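Local coordinates for 3,6-diketocamphane 1,6 monooxygenase (Pseudomonas putida, PDB 4UWM), which catalyses the oxygen- and FMNH2-dependent Baeyer-Villiger oxidation of a diketocamphane to a lactone in the breakdown of (-)-camphor, at residues Lys28-Ala33 with Ile71-Met76; Ser40-Glu45 with Arg102-Ile107. All coordinates share one frame; numbering follows the deposited sequence.

Overall arrangement
Both contacts belong to the parallel sheet of a TIM barrel of the bacterial luciferase family, and their centres lie about 9 Å apart. Along the chain the segments alternate: 28-33 on helix 19-35 (contact 1), 40-45 on strand 40-43 (contact 2), 71-76 on strand 72-79 (contact 1) and 102-107 on strand 105-108 (contact 2). Strand 72-79 stands between the two strands of contact 2 and pairs in parallel with each, so the contacts touch through backbone pairing such as Met41 with Lys72. Contact 1 packs a helix on the outer surface of this sheet, whereas contact 2 bridges strands on its inner surface. Met76, at the break in strand 72-79, and Ser44, just past strand 40-43, bind FMN.

Contact 1: Lys28-Ala33 with Ile71-Met76. With FMN (flavin mononucleotide), chain C.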
ATOM      1  N   LYS A  28      -2.683 -16.144   2.526  1.00 18.46           N
ATOM      2  CA  LYS A  28      -3.101 -17.453   3.032  0.60 18.57           C
ATOM      3  C   LYS A  28      -2.833 -17.580   4.526  1.00 19.43           C
ATOM      4  O   LYS A  28      -3.661 -18.138   5.265  1.00 20.60           O
ATOM      5  CB  LYS A  28      -2.476 -18.589   2.203  0.60 18.43           C
ATOM      6  CG  LYS A  28      -3.071 -18.669   0.801  0.60 20.04           C
ATOM      7  CD  LYS A  28      -2.358 -19.643  -0.132  0.60 24.64           C
ATOM      8  CE  LYS A  28      -3.062 -19.679  -1.488  0.60 25.25           C
ATOM      9  NZ  LYS A  28      -2.296 -20.429  -2.522  0.60 22.76           N
ATOM     10  N   SER A  29      -1.712 -17.026   4.973  1.00 16.72           N
ATOM     11  CA  SER A  29      -1.333 -17.027   6.379  1.00 17.78           C
ATOM     12  C   SER A  29      -2.313 -16.197   7.208  1.00 20.81           C
ATOM     13  O   SER A  29      -2.739 -16.640   8.272  1.00 19.64           O
ATOM     14  CB  SER A  29       0.092 -16.502   6.571  1.00 17.91           C
ATOM     15  OG  SER A  29       1.068 -17.487   6.250  1.00 20.59           O
ATOM     16  N   ALA A  30      -2.687 -15.006   6.708  1.00 19.35           N
ATOM     17  CA  ALA A  30      -3.617 -14.138   7.433  1.00 17.13           C
ATOM     18  C   ALA A  30      -4.998 -14.804   7.594  1.00 19.20           C
ATOM     19  O   ALA A  30      -5.578 -14.782   8.686  1.00 18.27           O
ATOM     20  CB  ALA A  30      -3.760 -12.799   6.707  1.00 15.56           C
ATOM     21  N   VAL A  31      -5.512 -15.374   6.506  1.00 17.59           N
ATOM     22  CA  VAL A  31      -6.804 -16.089   6.519  1.00 22.42           C
ATOM     23  C   VAL A  31      -6.792 -17.273   7.517  1.00 22.83           C
ATOM     24  O   VAL A  31      -7.699 -17.400   8.341  1.00 23.30           O
ATOM     25  CB  VAL A  31      -7.226 -16.558   5.103  1.00 23.88           C
ATOM     26  CG1 VAL A  31      -8.493 -17.412   5.145  1.00 27.53           C
ATOM     27  CG2 VAL A  31      -7.443 -15.363   4.189  1.00 24.53           C
ATOM     28  N   GLN A  32      -5.747 -18.100   7.478  1.00 22.00           N
ATOM     29  CA  GLN A  32      -5.693 -19.288   8.337  1.00 23.60           C
ATOM     30  C   GLN A  32      -5.575 -18.870   9.805  1.00 28.89           C
ATOM     31  O   GLN A  32      -6.224 -19.468  10.662  1.00 25.53           O
ATOM     32  CB  GLN A  32      -4.543 -20.220   7.925  1.00 27.52           C
ATOM     33  CG  GLN A  32      -4.525 -21.590   8.612  1.00 25.89           C
ATOM     34  CD  GLN A  32      -3.880 -21.580   9.998  1.00 29.93           C
ATOM     35  OE1 GLN A  32      -3.063 -20.710  10.339  1.00 22.95           O
ATOM     36  NE2 GLN A  32      -4.237 -22.567  10.802  1.00 28.46           N
ATOM     37  N   ALA A  33      -4.757 -17.847  10.094  1.00 21.62           N
ATOM     38  CA  ALA A  33      -4.591 -17.386  11.472  1.00 20.52           C
ATOM     39  C   ALA A  33      -5.915 -16.852  12.009  1.00 26.31           C
ATOM     40  O   ALA A  33      -6.299 -17.159  13.145  1.00 26.66           O
ATOM     41  CB  ALA A  33      -3.470 -16.349  11.584  1.00 20.23           C
ATOM     42  N   ILE A  71      -9.018 -10.983  13.151  1.00 21.90           N
ATOM     43  CA  ILE A  71      -7.605 -10.777  13.428  1.00 20.68           C
ATOM     44  C   ILE A  71      -7.267  -9.285  13.257  1.00 16.92           C
ATOM     45  O   ILE A  71      -7.852  -8.614  12.409  1.00 21.62           O
ATOM     46  CB  ILE A  71      -6.727 -11.696  12.527  1.00 20.50           C
ATOM     47  CG1 ILE A  71      -5.310 -11.836  13.083  1.00 19.05           C
ATOM     48  CG2 ILE A  71      -6.814 -11.280  11.050  1.00 20.71           C
ATOM     49  CD1 ILE A  71      -4.572 -13.052  12.537  1.00 22.41           C
ATOM     50  N   LYS A  72      -6.365  -8.785  14.102  1.00 19.81           N
ATOM     51  CA  LYS A  72      -5.862  -7.422  14.025  1.00 21.02           C
ATOM     52  C   LYS A  72      -4.504  -7.420  13.298  1.00 20.44           C
ATOM     53  O   LYS A  72      -3.699  -8.334  13.475  1.00 19.45           O
ATOM     54  CB  LYS A  72      -5.672  -6.840  15.428  1.00 24.22           C
ATOM     55  CG  LYS A  72      -6.930  -6.841  16.296  1.00 25.66           C
ATOM     56  CD  LYS A  72      -6.596  -6.193  17.628  1.00 36.67           C
ATOM     57  CE  LYS A  72      -7.612  -6.516  18.705  1.00 34.59           C
ATOM     58  NZ  LYS A  72      -7.227  -5.764  19.928  1.00 36.94           N
ATOM     59  N   PHE A  73      -4.243  -6.377  12.514  1.00 17.83           N
ATOM     60  CA  PHE A  73      -2.973  -6.283  11.764  1.00 19.62           C
ATOM     61  C   PHE A  73      -2.097  -5.148  12.260  1.00 19.24           C
ATOM     62  O   PHE A  73      -2.615  -4.128  12.696  1.00 16.57           O
ATOM     63  CB  PHE A  73      -3.251  -6.058  10.283  1.00 16.91           C
ATOM     64  CG  PHE A  73      -3.950  -7.192   9.615  1.00 17.79           C
ATOM     65  CD1 PHE A  73      -3.224  -8.271   9.112  1.00 15.75           C
ATOM     66  CD2 PHE A  73      -5.323  -7.169   9.446  1.00 16.35           C
ATOM     67  CE1 PHE A  73      -3.868  -9.315   8.472  1.00 16.06           C
ATOM     68  CE2 PHE A  73      -5.979  -8.217   8.791  1.00 18.66           C
ATOM     69  CZ  PHE A  73      -5.251  -9.296   8.316  1.00 16.64           C
ATOM     70  N   ALA A  74      -0.779  -5.315  12.176  1.00 14.92           N
ATOM     71  CA  ALA A  74       0.140  -4.228  12.450  1.00 15.91           C
ATOM     72  C   ALA A  74       1.358  -4.323  11.564  1.00 17.56           C
ATOM     73  O   ALA A  74       1.988  -5.385  11.490  1.00 16.30           O
ATOM     74  CB  ALA A  74       0.582  -4.233  13.919  1.00 16.38           C
ATOM     75  N   PRO A  75       1.733  -3.202  10.920  1.00 14.53           N
ATOM     76  CA  PRO A  75       3.096  -3.148  10.418  1.00 14.48           C
ATOM     77  C   PRO A  75       4.040  -3.159  11.610  1.00 16.25           C
ATOM     78  O   PRO A  75       3.802  -2.450  12.618  1.00 17.00           O
ATOM     79  CB  PRO A  75       3.150  -1.793   9.662  1.00 16.80           C
ATOM     80  CG  PRO A  75       2.114  -0.964  10.326  1.00 14.77           C
ATOM     81  CD  PRO A  75       1.017  -1.917  10.753  1.00 15.14           C
ATOM     82  N   MET A  76       5.099  -3.952  11.524  1.00 14.75           N
ATOM     83  CA  MET A  76       6.036  -4.103  12.636  0.60 16.29           C
ATOM     84  C   MET A  76       7.476  -4.167  12.139  1.00 17.35           C
ATOM     85  O   MET A  76       8.087  -5.257  12.070  1.00 17.72           O
ATOM     86  CB  MET A  76       5.686  -5.351  13.462  0.60 16.85           C
ATOM     87  CG  MET A  76       6.439  -5.467  14.789  0.60 17.20           C
ATOM     88  SD  MET A  76       6.097  -4.059  15.866  0.60 18.10           S
ATOM     89  CE  MET A  76       4.329  -4.286  16.129  0.60 16.74           C
TER
HETATM   90  N1  FMN C 400      12.474  -4.671  14.534  0.60 52.04           N
HETATM   91  C2  FMN C 400      11.169  -4.476  14.183  0.60 49.03           C
HETATM   92  O2  FMN C 400      10.710  -3.315  14.146  0.60 46.98           O
HETATM   93  N3  FMN C 400      10.340  -5.490  13.875  0.60 52.66           N
HETATM   94  C4  FMN C 400      10.738  -6.768  13.892  0.60 55.58           C
HETATM   95  O4  FMN C 400       9.926  -7.670  13.601  0.60 57.96           O
HETATM   96  C4A FMN C 400      12.149  -7.077  14.261  0.60 53.37           C
HETATM   97  N5  FMN C 400      12.629  -8.341  14.295  0.60 53.19           N
HETATM   98  C5A FMN C 400      13.917  -8.602  14.634  0.60 63.85           C
HETATM   99  C6  FMN C 400      14.377  -9.921  14.663  0.60 65.18           C
HETATM  100  C7  FMN C 400      15.697 -10.209  15.009  0.60 66.82           C
HETATM  101  C7M FMN C 400      16.174 -11.640  15.033  0.60 63.71           C
HETATM  102  C8  FMN C 400      16.621  -9.088  15.350  0.60 70.45           C
HETATM  103  C8M FMN C 400      18.054  -9.338  15.729  0.60 73.77           C
HETATM  104  C9  FMN C 400      16.164  -7.773  15.323  0.60 70.97           C
HETATM  105  C9A FMN C 400      14.846  -7.480  14.980  0.60 65.29           C
HETATM  106  N10 FMN C 400      14.374  -6.141  14.956  0.60 64.77           N
HETATM  107  C10 FMN C 400      13.020  -5.914  14.592  0.60 57.13           C
HETATM  108  C1' FMN C 400      15.277  -5.019  15.274  0.60 59.12           C
HETATM  109  C2' FMN C 400      15.147  -4.578  16.724  0.60 56.71           C
HETATM  110  O2' FMN C 400      13.759  -4.432  17.021  0.60 47.28           O
HETATM  111  C3' FMN C 400      15.864  -3.251  16.955  0.60 57.22           C
HETATM  112  O3' FMN C 400      17.196  -3.527  17.411  0.60 65.47           O
HETATM  113  C4' FMN C 400      15.099  -2.386  17.961  0.60 50.39           C
HETATM  114  O4' FMN C 400      13.989  -1.744  17.318  0.60 51.25           O
HETATM  115  C5' FMN C 400      15.972  -1.343  18.649  0.60 46.99           C
HETATM  116  O5' FMN C 400      16.371  -1.938  19.877  0.60 40.44           O
HETATM  117  P   FMN C 400      17.024  -1.129  21.094  0.60 34.63           P
HETATM  118  O1P FMN C 400      16.352   0.206  21.167  0.60 33.41           O
HETATM  119  O2P FMN C 400      16.674  -2.044  22.229  0.60 34.19           O
HETATM  120  O3P FMN C 400      18.482  -1.080  20.730  0.60 39.47           O
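Two alanine methyls, those of Ala30 and Ala33, make up the helix's side of this contact, and everything across it is apolar packing without a hydrogen bond. One turn apart on helix 19-35, they point to the strand, and so small a residue lets the helix lie close to the sheet. Ala33 CB meets Ile71 CD1 at 3.6 Å. Ile71 reaches it because CG1 stands anti to the backbone N (chi1 -162°) and CD1 continues the extended chain, sending the longer CG1-CD1 branch toward the helix. Phe73 is the longer reach from the strand: its ring comes edge-on, CE1 lying 3.9 Å from Ala30 CB, with the methyl close to the ring plane. An aromatic suits this place, since the same ring also packs against Ile61 and Ala64 of helix 57-65 and so touches both helices. Asp34 accepts a hydrogen bond from the backbone N of Ile71, tying the strand's start to the helix. At the other end of 71-76, Met76 O accepts the flavin N3 hydrogen at 2.9 Å and a bent 143°. A strand backed by helices, with a cofactor bound in its C-terminal half, is the pattern of the TIM barrel, here holding FMN.

Contact 2: Ser40-Glu45 with Arg102-Ile107; sequences SMMISE and RYFLGI
The flat group here is the Phe104 ring, and segment 40-45 meets it at the edge and on neither face. Met42 CE lies in the ring plane, 3.9 Å from Phe104 CZ and 4.1 Å from Phe104 CE2, while Ser40 CB sits near the same plane, 4.1 Å from Phe104 CE1. Met42 is thus on the CZ/CE2 side of the ring's far edge and Ser40 on the CE1 side. On one face Ala74 CB lies nearly over the ring centre, about 3.5 Å above the plane; its strand, 72-79, runs between the two segments. This is why the backbones remain apart, with Met42 CA and Gly106 CA 8.5 Å from each other, and why side chains alone join them.

Phe104 takes the congested rotamer with CG between the backbone N and the carbonyl carbon (chi1 61°); it swings the ring across Ala74 toward strand 40-43. Met42 answers with a chain extended beyond CG, which carries its methyl to the ring obliquely. An unbranched, flexible thioether suits this task, being long enough to span the gap and apolar at its tip. Ser40, by contrast, is small enough for its CB to lie beside the ring edge, and its hydroxyl makes a weak hydrogen bond to Gln345.

Beyond these side chains, Met42 also packs on Met76, a residue that binds FMN. Ser44, just past strand 40-43, places OG within hydrogen-bonding distance of both Met76 O and flavin O4; its single proton can serve one carbonyl at a time. Inward-facing side chains of next-but-one parallel strands, meeting over the strand between them beneath a cofactor held at the C-terminal strand ends, mark the interior of a TIM barrel, here in a luciferase-family flavin monooxygenase.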
ATOM      1  N   SER A  40      -3.648 -11.406  16.453  1.00 20.77           N
ATOM      2  CA  SER A  40      -2.976 -10.357  15.688  1.00 21.04           C
ATOM      3  C   SER A  40      -1.959 -10.949  14.723  1.00 23.92           C
ATOM      4  O   SER A  40      -1.405 -12.020  14.971  1.00 20.10           O
ATOM      5  CB  SER A  40      -2.312  -9.345  16.621  1.00 20.45           C
ATOM      6  OG  SER A  40      -1.309  -9.955  17.399  1.00 20.14           O
ATOM      7  N   MET A  41      -1.725 -10.247  13.609  1.00 20.29           N
ATOM      8  CA  MET A  41      -0.642 -10.605  12.704  1.00 16.95           C
ATOM      9  C   MET A  41       0.219  -9.375  12.467  1.00 17.00           C
ATOM     10  O   MET A  41      -0.285  -8.369  12.001  1.00 17.70           O
ATOM     11  CB  MET A  41      -1.201 -11.143  11.387  1.00 14.76           C
ATOM     12  CG  MET A  41      -0.120 -11.526  10.365  1.00 14.74           C
ATOM     13  SD  MET A  41      -0.920 -12.066   8.848  1.00 19.99           S
ATOM     14  CE  MET A  41       0.497 -12.569   7.846  1.00 16.82           C
ATOM     15  N   MET A  42       1.487  -9.465  12.849  1.00 15.02           N
ATOM     16  CA  MET A  42       2.479  -8.407  12.651  1.00 17.53           C
ATOM     17  C   MET A  42       3.228  -8.693  11.345  1.00 17.42           C
ATOM     18  O   MET A  42       3.607  -9.845  11.093  1.00 16.55           O
ATOM     19  CB  MET A  42       3.474  -8.383  13.821  1.00 16.96           C
ATOM     20  CG  MET A  42       2.844  -7.931  15.150  1.00 22.84           C
ATOM     21  SD  MET A  42       4.040  -7.982  16.505  1.00 26.79           S
ATOM     22  CE  MET A  42       2.967  -7.637  17.916  1.00 24.52           C
ATOM     23  N   ILE A  43       3.450  -7.657  10.522  1.00 15.41           N
ATOM     24  CA  ILE A  43       4.177  -7.829   9.244  1.00 13.86           C
ATOM     25  C   ILE A  43       5.288  -6.816   9.160  1.00 14.70           C
ATOM     26  O   ILE A  43       5.027  -5.609   9.253  1.00 15.71           O
ATOM     27  CB  ILE A  43       3.227  -7.732   8.028  1.00 15.43           C
ATOM     28  CG1 ILE A  43       2.066  -8.708   8.222  1.00 15.10           C
ATOM     29  CG2 ILE A  43       3.988  -7.988   6.709  1.00 14.08           C
ATOM     30  CD1 ILE A  43       0.843  -8.486   7.372  1.00 13.46           C
ATOM     31  N   SER A  44       6.515  -7.295   8.984  1.00 13.29           N
ATOM     32  CA  SER A  44       7.688  -6.424   8.998  0.60 15.67           C
ATOM     33  C   SER A  44       7.959  -5.729   7.655  1.00 14.43           C
ATOM     34  O   SER A  44       7.320  -6.027   6.655  1.00 13.49           O
ATOM     35  CB  SER A  44       8.934  -7.166   9.485  0.60 14.34           C
ATOM     36  OG  SER A  44       8.723  -7.689  10.787  0.60 18.85           O
ATOM     37  N   GLU A  45       8.926  -4.813   7.675  1.00 12.46           N
ATOM     38  CA  GLU A  45       9.271  -3.956   6.540  1.00 13.10           C
ATOM     39  C   GLU A  45      10.779  -3.872   6.342  1.00 13.39           C
ATOM     40  O   GLU A  45      11.516  -3.447   7.259  1.00 13.83           O
ATOM     41  CB  GLU A  45       8.672  -2.547   6.776  1.00 12.61           C
ATOM     42  CG  GLU A  45       9.036  -1.480   5.734  1.00 13.26           C
ATOM     43  CD  GLU A  45       8.349  -0.140   6.041  1.00 15.12           C
ATOM     44  OE1 GLU A  45       7.109  -0.120   6.120  1.00 17.76           O
ATOM     45  OE2 GLU A  45       9.043   0.882   6.241  1.00 14.69           O
ATOM     46  N   ARG A 102      -9.306  -2.859  13.481  1.00 20.13           N
ATOM     47  CA  ARG A 102      -8.524  -4.085  13.692  1.00 19.67           C
ATOM     48  C   ARG A 102      -7.110  -3.832  13.233  1.00 20.12           C
ATOM     49  O   ARG A 102      -6.629  -4.505  12.305  1.00 20.67           O
ATOM     50  CB  ARG A 102      -9.085  -5.271  12.890  1.00 19.11           C
ATOM     51  CG  ARG A 102     -10.530  -5.651  13.178  1.00 23.62           C
ATOM     52  CD  ARG A 102     -10.947  -6.893  12.403  1.00 21.91           C
ATOM     53  NE  ARG A 102     -11.162  -6.689  10.971  1.00 24.88           N
ATOM     54  CZ  ARG A 102     -10.602  -7.411   9.993  1.00 21.58           C
ATOM     55  NH1 ARG A 102      -9.754  -8.412  10.254  1.00 23.92           N
ATOM     56  NH2 ARG A 102     -10.923  -7.156   8.741  1.00 23.12           N
ATOM     57  N   TYR A 103      -6.433  -2.893  13.896  1.00 19.77           N
ATOM     58  CA  TYR A 103      -5.173  -2.364  13.391  1.00 18.79           C
ATOM     59  C   TYR A 103      -4.410  -1.791  14.552  1.00 20.04           C
ATOM     60  O   TYR A 103      -5.014  -1.222  15.449  1.00 23.13           O
ATOM     61  CB  TYR A 103      -5.476  -1.269  12.324  1.00 17.28           C
ATOM     62  CG  TYR A 103      -4.245  -0.595  11.802  1.00 17.14           C
ATOM     63  CD1 TYR A 103      -3.714   0.518  12.452  1.00 17.45           C
ATOM     64  CD2 TYR A 103      -3.590  -1.079  10.667  1.00 16.60           C
ATOM     65  CE1 TYR A 103      -2.560   1.118  12.007  1.00 18.53           C
ATOM     66  CE2 TYR A 103      -2.427  -0.477  10.202  1.00 14.78           C
ATOM     67  CZ  TYR A 103      -1.929   0.628  10.874  1.00 16.09           C
ATOM     68  OH  TYR A 103      -0.770   1.235  10.449  1.00 13.50           O
ATOM     69  N   PHE A 104      -3.091  -1.956  14.565  1.00 17.71           N
ATOM     70  CA  PHE A 104      -2.248  -1.103  15.389  1.00 18.50           C
ATOM     71  C   PHE A 104      -0.949  -0.839  14.664  1.00 19.25           C
ATOM     72  O   PHE A 104      -0.663  -1.487  13.655  1.00 17.54           O
ATOM     73  CB  PHE A 104      -2.064  -1.610  16.848  1.00 18.23           C
ATOM     74  CG  PHE A 104      -1.407  -2.961  16.976  1.00 17.83           C
ATOM     75  CD1 PHE A 104      -2.134  -4.128  16.750  1.00 19.67           C
ATOM     76  CD2 PHE A 104      -0.064  -3.061  17.366  1.00 17.59           C
ATOM     77  CE1 PHE A 104      -1.533  -5.374  16.880  1.00 20.70           C
ATOM     78  CE2 PHE A 104       0.545  -4.309  17.487  1.00 20.14           C
ATOM     79  CZ  PHE A 104      -0.206  -5.462  17.256  1.00 20.79           C
ATOM     80  N   LEU A 105      -0.174   0.117  15.162  1.00 18.50           N
ATOM     81  CA  LEU A 105       0.960   0.658  14.424  1.00 17.60           C
ATOM     82  C   LEU A 105       2.302   0.447  15.108  1.00 18.00           C
ATOM     83  O   LEU A 105       2.586   1.034  16.167  1.00 18.44           O
ATOM     84  CB  LEU A 105       0.725   2.166  14.161  1.00 16.02           C
ATOM     85  CG  LEU A 105       1.890   3.001  13.629  1.00 17.18           C
ATOM     86  CD1 LEU A 105       2.247   2.596  12.193  1.00 15.83           C
ATOM     87  CD2 LEU A 105       1.523   4.496  13.702  1.00 16.52           C
ATOM     88  N   GLY A 106       3.164  -0.347  14.474  1.00 16.62           N
ATOM     89  CA  GLY A 106       4.552  -0.428  14.907  1.00 15.17           C
ATOM     90  C   GLY A 106       5.363   0.650  14.227  1.00 16.96           C
ATOM     91  O   GLY A 106       5.252   0.830  13.013  1.00 13.36           O
ATOM     92  N   ILE A 107       6.179   1.371  15.002  1.00 14.92           N
ATOM     93  CA  ILE A 107       7.124   2.354  14.420  1.00 15.35           C
ATOM     94  C   ILE A 107       8.560   2.014  14.765  1.00 14.39           C
ATOM     95  O   ILE A 107       8.810   1.392  15.784  1.00 21.27           O
ATOM     96  CB  ILE A 107       6.814   3.798  14.881  1.00 16.57           C
ATOM     97  CG1 ILE A 107       7.063   3.956  16.400  1.00 21.08           C
ATOM     98  CG2 ILE A 107       5.392   4.169  14.497  1.00 16.79           C
ATOM     99  CD1 ILE A 107       7.062   5.402  16.882  1.00 23.57           C
TER